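Local coordinates for protein esterase (Staphylococcus aureus subsp. aureus USA300_TCH1516, PDB 3D7R) that is a putative esterase of the alpha/beta-hydrolase fold that probably hydrolyses ester bonds, at residues 136-141 with 229-234; 234-239 with 244-249. One frame throughout, in Å; residues are numbered along the deposited sequence.

Helix 225-236 joins the contacts. In contact 1 its C-terminal half, through Ile231 and Lys234, packs on the loop 136-141, which follows strand 129-133; in contact 2 its end and the turn beyond it meet the loop 244-249 leading toward strand 259-264. The centres lie 10 Å apart, Lys234 belongs to both, and they touch at two places: Trp235 CA is 3.4 Å from Thr138 OG1, and Met232 CE is 3.6 Å from Ile246 CG2. The loop of contact 1 reaches toward the segment just after strand 98-102, the probable oxyanion-hole region, whereas contact 2 carries a bound dimethyl sulfoxide on Asn237 and another about 4 Å from the Arg245 side chain, both probably from the crystallisation liquor.

Contact 1: 136-141 with 229-234; sequences PKTPEF and NEIMKK
The pyrrolidine ring of Pro139 meets Lys234 through its CB corner, with Lys234 CE 3.6 Å away and the lysine CG a little farther off. The side chain of Phe141, in the same loop, leaves the backbone away from the helix, and Glu140 CG rests over one face of its ring, 3.7 Å above the plane and toward the rim. In this alpha/beta-hydrolase fold the contact joins helix 225-236 to a cis-proline loop: the peptide between Thr138 and Pro139 is cis, and Phe141 N closes the turn on Lys137 O.

Thr138 points toward the helix and presents two branches. Its methyl CG2 sits beside Ile231, 4.2 Å from the isoleucine CG2. Its OG1 lies 3.6 Å from Lys234 CG, the two side chains crossing at a slant. That CG is anti to the backbone N (chi1 -178°); from there the lysine chain bends twice and brings CE against Pro139 CB. Helix 46-61 borders the contact, Phe52 touching Ile231 and Phe53 touching Lys234.

Just before Thr138, Lys137 NZ hydrogen-bonds His103 NE2, Gln110 OE1 and Tyr135 O. His103 opens a His-Gly-Gly sequence, consistent with the oxyanion-hole motif of hormone-sensitive-lipase-like hydrolases. The Thr138 hydroxyl is tied back within its own loop: OG1 donates to Phe141 O over 2.8 Å, with a C=O...donor angle of 165°.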
loop_
_atom_site.group_PDB
_atom_site.type_symbol
_atom_site.label_atom_id
_atom_site.label_comp_id
_atom_site.label_asym_id
_atom_site.label_seq_id
_atom_site.Cartn_x
_atom_site.Cartn_y
_atom_site.Cartn_z
ATOM N N PRO A 136 -8.664 9.616 3.566
ATOM C CA PRO A 136 -10.107 9.331 3.512
ATOM C C PRO A 136 -10.446 7.937 2.977
ATOM O O PRO A 136 -9.853 7.462 1.991
ATOM C CB PRO A 136 -10.637 10.402 2.550
ATOM C CG PRO A 136 -9.705 11.583 2.779
ATOM C CD PRO A 136 -8.340 10.915 2.934
ATOM N N LYS A 137 -11.406 7.301 3.642
ATOM C CA LYS A 137 -11.823 5.946 3.337
ATOM C C LYS A 137 -13.250 5.879 2.859
ATOM O O LYS A 137 -14.119 6.680 3.275
ATOM C CB LYS A 137 -11.728 5.054 4.587
ATOM C CG LYS A 137 -10.369 4.983 5.265
ATOM C CD LYS A 137 -9.281 4.587 4.284
ATOM C CE LYS A 137 -7.989 4.166 5.006
ATOM N NZ LYS A 137 -7.329 5.333 5.779
ATOM N N THR A 138 -13.500 4.883 2.012
ATOM C CA THR A 138 -14.852 4.496 1.667
ATOM C C THR A 138 -15.448 3.692 2.849
ATOM O O THR A 138 -14.700 3.119 3.648
ATOM C CB THR A 138 -14.882 3.760 0.277
ATOM O OG1 THR A 138 -15.936 4.286 -0.548
ATOM C CG2 THR A 138 -14.972 2.217 0.377
ATOM N N PRO A 139 -16.792 3.597 2.946
ATOM C CA PRO A 139 -17.798 4.009 1.968
ATOM C C PRO A 139 -18.166 5.491 1.950
ATOM O O PRO A 139 -18.861 5.909 1.022
ATOM C CB PRO A 139 -19.031 3.183 2.367
ATOM C CG PRO A 139 -18.898 3.067 3.871
ATOM C CD PRO A 139 -17.403 2.954 4.127
ATOM N N GLU A 140 -17.757 6.271 2.951
ATOM C CA GLU A 140 -18.148 7.696 2.976
ATOM C C GLU A 140 -17.403 8.545 1.931
ATOM O O GLU A 140 -17.973 9.420 1.273
ATOM C CB GLU A 140 -17.968 8.300 4.371
ATOM C CG GLU A 140 -18.402 9.765 4.450
ATOM C CD GLU A 140 -18.684 10.235 5.871
ATOM O OE1 GLU A 140 -18.184 9.615 6.837
ATOM O OE2 GLU A 140 -19.409 11.248 6.020
ATOM N N PHE A 141 -16.118 8.289 1.793
ATOM C CA PHE A 141 -15.303 9.035 0.844
ATOM C C PHE A 141 -14.878 8.198 -0.357
ATOM O O PHE A 141 -14.988 6.965 -0.363
ATOM C CB PHE A 141 -14.120 9.672 1.585
ATOM C CG PHE A 141 -14.556 10.573 2.716
ATOM C CD1 PHE A 141 -15.061 11.847 2.446
ATOM C CD2 PHE A 141 -14.525 10.132 4.035
ATOM C CE1 PHE A 141 -15.496 12.672 3.474
ATOM C CE2 PHE A 141 -14.959 10.945 5.069
ATOM C CZ PHE A 141 -15.443 12.221 4.796
ATOM N N ASN A 229 -13.708 -6.295 -5.802
ATOM C CA ASN A 229 -14.627 -5.650 -6.760
ATOM C C ASN A 229 -15.627 -4.724 -6.054
ATOM O O ASN A 229 -15.744 -3.535 -6.378
ATOM C CB ASN A 229 -15.415 -6.690 -7.580
ATOM C CG ASN A 229 -14.544 -7.458 -8.601
ATOM O OD1 ASN A 229 -15.008 -8.426 -9.208
ATOM N ND2 ASN A 229 -13.305 -7.039 -8.781
ATOM N N GLU A 230 -16.343 -5.270 -5.077
ATOM C CA GLU A 230 -17.430 -4.539 -4.420
ATOM C C GLU A 230 -16.908 -3.335 -3.640
ATOM O O GLU A 230 -17.465 -2.237 -3.708
ATOM C CB GLU A 230 -18.234 -5.471 -3.511
ATOM C CG GLU A 230 -19.061 -6.521 -4.264
ATOM C CD GLU A 230 -20.143 -5.901 -5.147
ATOM O OE1 GLU A 230 -20.945 -5.070 -4.674
ATOM O OE2 GLU A 230 -20.181 -6.239 -6.332
ATOM N N ILE A 231 -15.827 -3.525 -2.903
ATOM C CA ILE A 231 -15.273 -2.400 -2.143
ATOM C C ILE A 231 -14.763 -1.306 -3.089
ATOM O O ILE A 231 -15.065 -0.129 -2.907
ATOM C CB ILE A 231 -14.173 -2.845 -1.179
ATOM C CG1 ILE A 231 -14.755 -3.775 -0.106
ATOM C CG2 ILE A 231 -13.493 -1.607 -0.519
ATOM C CD1 ILE A 231 -13.666 -4.381 0.792
HETATM N N MSE A 232 -14.027 -1.704 -4.115
HETATM C CA MSE A 232 -13.446 -0.744 -5.067
HETATM C C MSE A 232 -14.496 -0.024 -5.909
HETATM O O MSE A 232 -14.323 1.161 -6.222
HETATM C CB MSE A 232 -12.377 -1.406 -5.956
HETATM C CG MSE A 232 -11.216 -1.983 -5.162
HETATM SE SE MSE A 232 -10.191 -0.574 -4.281
HETATM C CE MSE A 232 -9.349 0.224 -5.844
ATOM N N LYS A 233 -15.579 -0.721 -6.248
ATOM C CA LYS A 233 -16.686 -0.103 -6.940
ATOM C C LYS A 233 -17.274 1.033 -6.100
ATOM O O LYS A 233 -17.558 2.112 -6.621
ATOM C CB LYS A 233 -17.767 -1.140 -7.300
ATOM C CG LYS A 233 -17.519 -1.871 -8.637
ATOM C CD LYS A 233 -18.462 -3.087 -8.805
ATOM C CE LYS A 233 -17.983 -4.035 -9.935
ATOM N NZ LYS A 233 -18.680 -5.385 -9.913
ATOM N N LYS A 234 -17.430 0.799 -4.798
ATOM C CA LYS A 234 -17.955 1.833 -3.893
ATOM C C LYS A 234 -17.029 3.076 -3.867
ATOM O O LYS A 234 -17.488 4.213 -4.012
ATOM C CB LYS A 234 -18.141 1.260 -2.491
ATOM C CG LYS A 234 -18.722 2.246 -1.470
ATOM C CD LYS A 234 -20.168 2.577 -1.816
ATOM C CE LYS A 234 -21.031 2.656 -0.591
ATOM N NZ LYS A 234 -22.436 2.879 -1.007
#

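Contact 2: 234-239 with 244-249; sequences KWANGL and KRISPI. With DMS (dimethyl sulfoxide), chain M.
Ile246 reaches across to the end of helix 225-236, and its branches divide the work at CB. CG2 goes to the selenomethionine Met232, in the helix turn before Trp235. CG1 lies anti to the carbonyl carbon (chi1 -63°) and comes obliquely to the Trp235 ring, 4.3 Å from CZ3. From there chi2 (165°) sends CD1 into the angle formed by Ala236 and Leu239. There CD1 presses on Ala236 CB at 3.5 Å, tighter than usual for two carbons, and meets Leu239 CB at 3.8 Å. The indole of Trp235 is held at its other end by a hydrogen bond between NE1 and Thr146 OG1, and Ile143 touches Trp235, Leu239, Arg245 and Ile246 alike.

Leu239 comes into place because the helix ends in a type I' turn from Ala236 to Leu239, closed by Leu239 N on Ala236 O at 3.2 Å; Asn237 and Gly238 both have positive phi. Leu239 CD1 then lies obliquely to the Arg245 guanidinium, 3.9 Å from NH1, while NH2 of that arginine makes a salt bridge with Asp144. At the exposed Asn237, ND2 donates a nearly straight hydrogen bond, 2.7 Å long and 167° at the hydrogen, to the dimethyl sulfoxide O, and its C2 methyl rests on Leu239 CD1. The whole is a helix C-terminus that ends in a type I' turn, with an isoleucine packed against both from the connection that leads on to strand 259-264 of the alpha/beta-hydrolase sheet.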
loop_
_atom_site.group_PDB
_atom_site.type_symbol
_atom_site.label_atom_id
_atom_site.label_comp_id
_atom_site.label_asym_id
_atom_site.label_seq_id
_atom_site.Cartn_x
_atom_site.Cartn_y
_atom_site.Cartn_z
ATOM N N LYS A 234 -17.430 0.799 -4.798
ATOM C CA LYS A 234 -17.955 1.833 -3.893
ATOM C C LYS A 234 -17.029 3.076 -3.867
ATOM O O LYS A 234 -17.488 4.213 -4.012
ATOM C CB LYS A 234 -18.141 1.260 -2.491
ATOM C CG LYS A 234 -18.722 2.246 -1.470
ATOM C CD LYS A 234 -20.168 2.577 -1.816
ATOM C CE LYS A 234 -21.031 2.656 -0.591
ATOM N NZ LYS A 234 -22.436 2.879 -1.007
ATOM N N TRP A 235 -15.728 2.828 -3.710
ATOM C CA TRP A 235 -14.706 3.875 -3.679
ATOM C C TRP A 235 -14.597 4.646 -5.015
ATOM O O TRP A 235 -14.470 5.893 -5.027
ATOM C CB TRP A 235 -13.373 3.241 -3.304
ATOM C CG TRP A 235 -12.214 4.188 -3.172
ATOM C CD1 TRP A 235 -12.034 5.157 -2.232
ATOM C CD2 TRP A 235 -11.049 4.205 -3.997
ATOM N NE1 TRP A 235 -10.830 5.790 -2.422
ATOM C CE2 TRP A 235 -10.202 5.219 -3.503
ATOM C CE3 TRP A 235 -10.645 3.462 -5.118
ATOM C CZ2 TRP A 235 -8.975 5.514 -4.092
ATOM C CZ3 TRP A 235 -9.416 3.753 -5.701
ATOM C CH2 TRP A 235 -8.594 4.760 -5.181
ATOM N N ALA A 236 -14.697 3.908 -6.115
ATOM C CA ALA A 236 -14.573 4.464 -7.471
ATOM C C ALA A 236 -15.697 5.437 -7.816
ATOM O O ALA A 236 -15.512 6.283 -8.668
ATOM C CB ALA A 236 -14.525 3.337 -8.511
ATOM N N ASN A 237 -16.855 5.286 -7.169
ATOM C CA ASN A 237 -17.969 6.248 -7.266
ATOM C C ASN A 237 -18.398 6.516 -8.711
ATOM O O ASN A 237 -18.630 7.658 -9.094
ATOM C CB ASN A 237 -17.630 7.558 -6.517
ATOM C CG ASN A 237 -18.865 8.384 -6.181
ATOM O OD1 ASN A 237 -19.917 7.842 -5.847
ATOM N ND2 ASN A 237 -18.739 9.703 -6.266
ATOM N N GLY A 238 -18.509 5.459 -9.511
ATOM C CA GLY A 238 -18.989 5.613 -10.883
ATOM C C GLY A 238 -17.912 5.443 -11.946
ATOM O O GLY A 238 -18.237 5.263 -13.113
ATOM N N LEU A 239 -16.640 5.525 -11.562
ATOM C CA LEU A 239 -15.540 5.244 -12.496
ATOM C C LEU A 239 -15.392 3.749 -12.704
ATOM O O LEU A 239 -15.527 2.981 -11.747
ATOM C CB LEU A 239 -14.201 5.810 -12.004
ATOM C CG LEU A 239 -13.963 7.320 -12.036
ATOM C CD1 LEU A 239 -12.621 7.609 -11.384
ATOM C CD2 LEU A 239 -13.989 7.878 -13.479
ATOM N N LYS A 244 -7.237 3.814 -15.099
ATOM C CA LYS A 244 -5.850 3.720 -14.670
ATOM C C LYS A 244 -5.595 4.294 -13.272
ATOM O O LYS A 244 -4.630 3.926 -12.615
ATOM C CB LYS A 244 -4.936 4.386 -15.693
ATOM C CG LYS A 244 -5.123 5.915 -15.863
ATOM C CD LYS A 244 -4.205 6.461 -16.980
ATOM C CE LYS A 244 -4.188 7.980 -17.002
ATOM N NZ LYS A 244 -5.479 8.507 -17.515
ATOM N N ARG A 245 -6.442 5.207 -12.803
ATOM C CA ARG A 245 -6.229 5.719 -11.443
ATOM C C ARG A 245 -6.588 4.672 -10.378
ATOM O O ARG A 245 -6.072 4.709 -9.252
ATOM C CB ARG A 245 -7.020 7.016 -11.207
ATOM C CG ARG A 245 -6.754 8.138 -12.220
ATOM C CD ARG A 245 -7.897 9.174 -12.144
ATOM N NE ARG A 245 -7.804 9.842 -10.864
ATOM C CZ ARG A 245 -8.798 10.419 -10.197
ATOM N NH1 ARG A 245 -10.055 10.435 -10.662
ATOM N NH2 ARG A 245 -8.508 10.988 -9.044
ATOM N N ILE A 246 -7.476 3.756 -10.743
ATOM C CA ILE A 246 -7.934 2.669 -9.861
ATOM C C ILE A 246 -7.071 1.409 -10.033
ATOM O O ILE A 246 -6.702 0.761 -9.054
ATOM C CB ILE A 246 -9.405 2.317 -10.159
ATOM C CG1 ILE A 246 -10.293 3.537 -9.862
ATOM C CG2 ILE A 246 -9.848 1.094 -9.329
ATOM C CD1 ILE A 246 -11.662 3.440 -10.442
ATOM N N SER A 247 -6.765 1.082 -11.286
ATOM C CA SER A 247 -5.943 -0.056 -11.648
ATOM C C SER A 247 -4.698 0.478 -12.364
ATOM O O SER A 247 -4.687 0.563 -13.593
ATOM C CB SER A 247 -6.738 -0.994 -12.559
ATOM O OG SER A 247 -7.796 -1.611 -11.843
ATOM N N PRO A 248 -3.665 0.875 -11.591
ATOM C CA PRO A 248 -2.467 1.529 -12.110
ATOM C C PRO A 248 -1.609 0.659 -13.053
ATOM O O PRO A 248 -0.702 1.178 -13.733
ATOM C CB PRO A 248 -1.702 1.905 -10.833
ATOM C CG PRO A 248 -2.149 0.918 -9.827
ATOM C CD PRO A 248 -3.601 0.733 -10.123
ATOM N N ILE A 249 -1.922 -0.635 -13.149
ATOM C CA ILE A 249 -1.308 -1.470 -14.198
ATOM C C ILE A 249 -1.570 -0.846 -15.597
ATOM O O ILE A 249 -0.782 -1.050 -16.539
ATOM C CB ILE A 249 -1.835 -2.926 -14.158
ATOM C CG1 ILE A 249 -0.902 -3.862 -14.951
ATOM C CG2 ILE A 249 -3.335 -2.982 -14.611
ATOM C CD1 ILE A 249 -1.033 -5.348 -14.552
HETATM S S DMS M . -16.065 10.836 -8.867
HETATM O O DMS M . -16.295 10.426 -7.127
HETATM C C1 DMS M . -15.772 12.625 -9.012
HETATM C C2 DMS M . -14.492 10.193 -9.488
#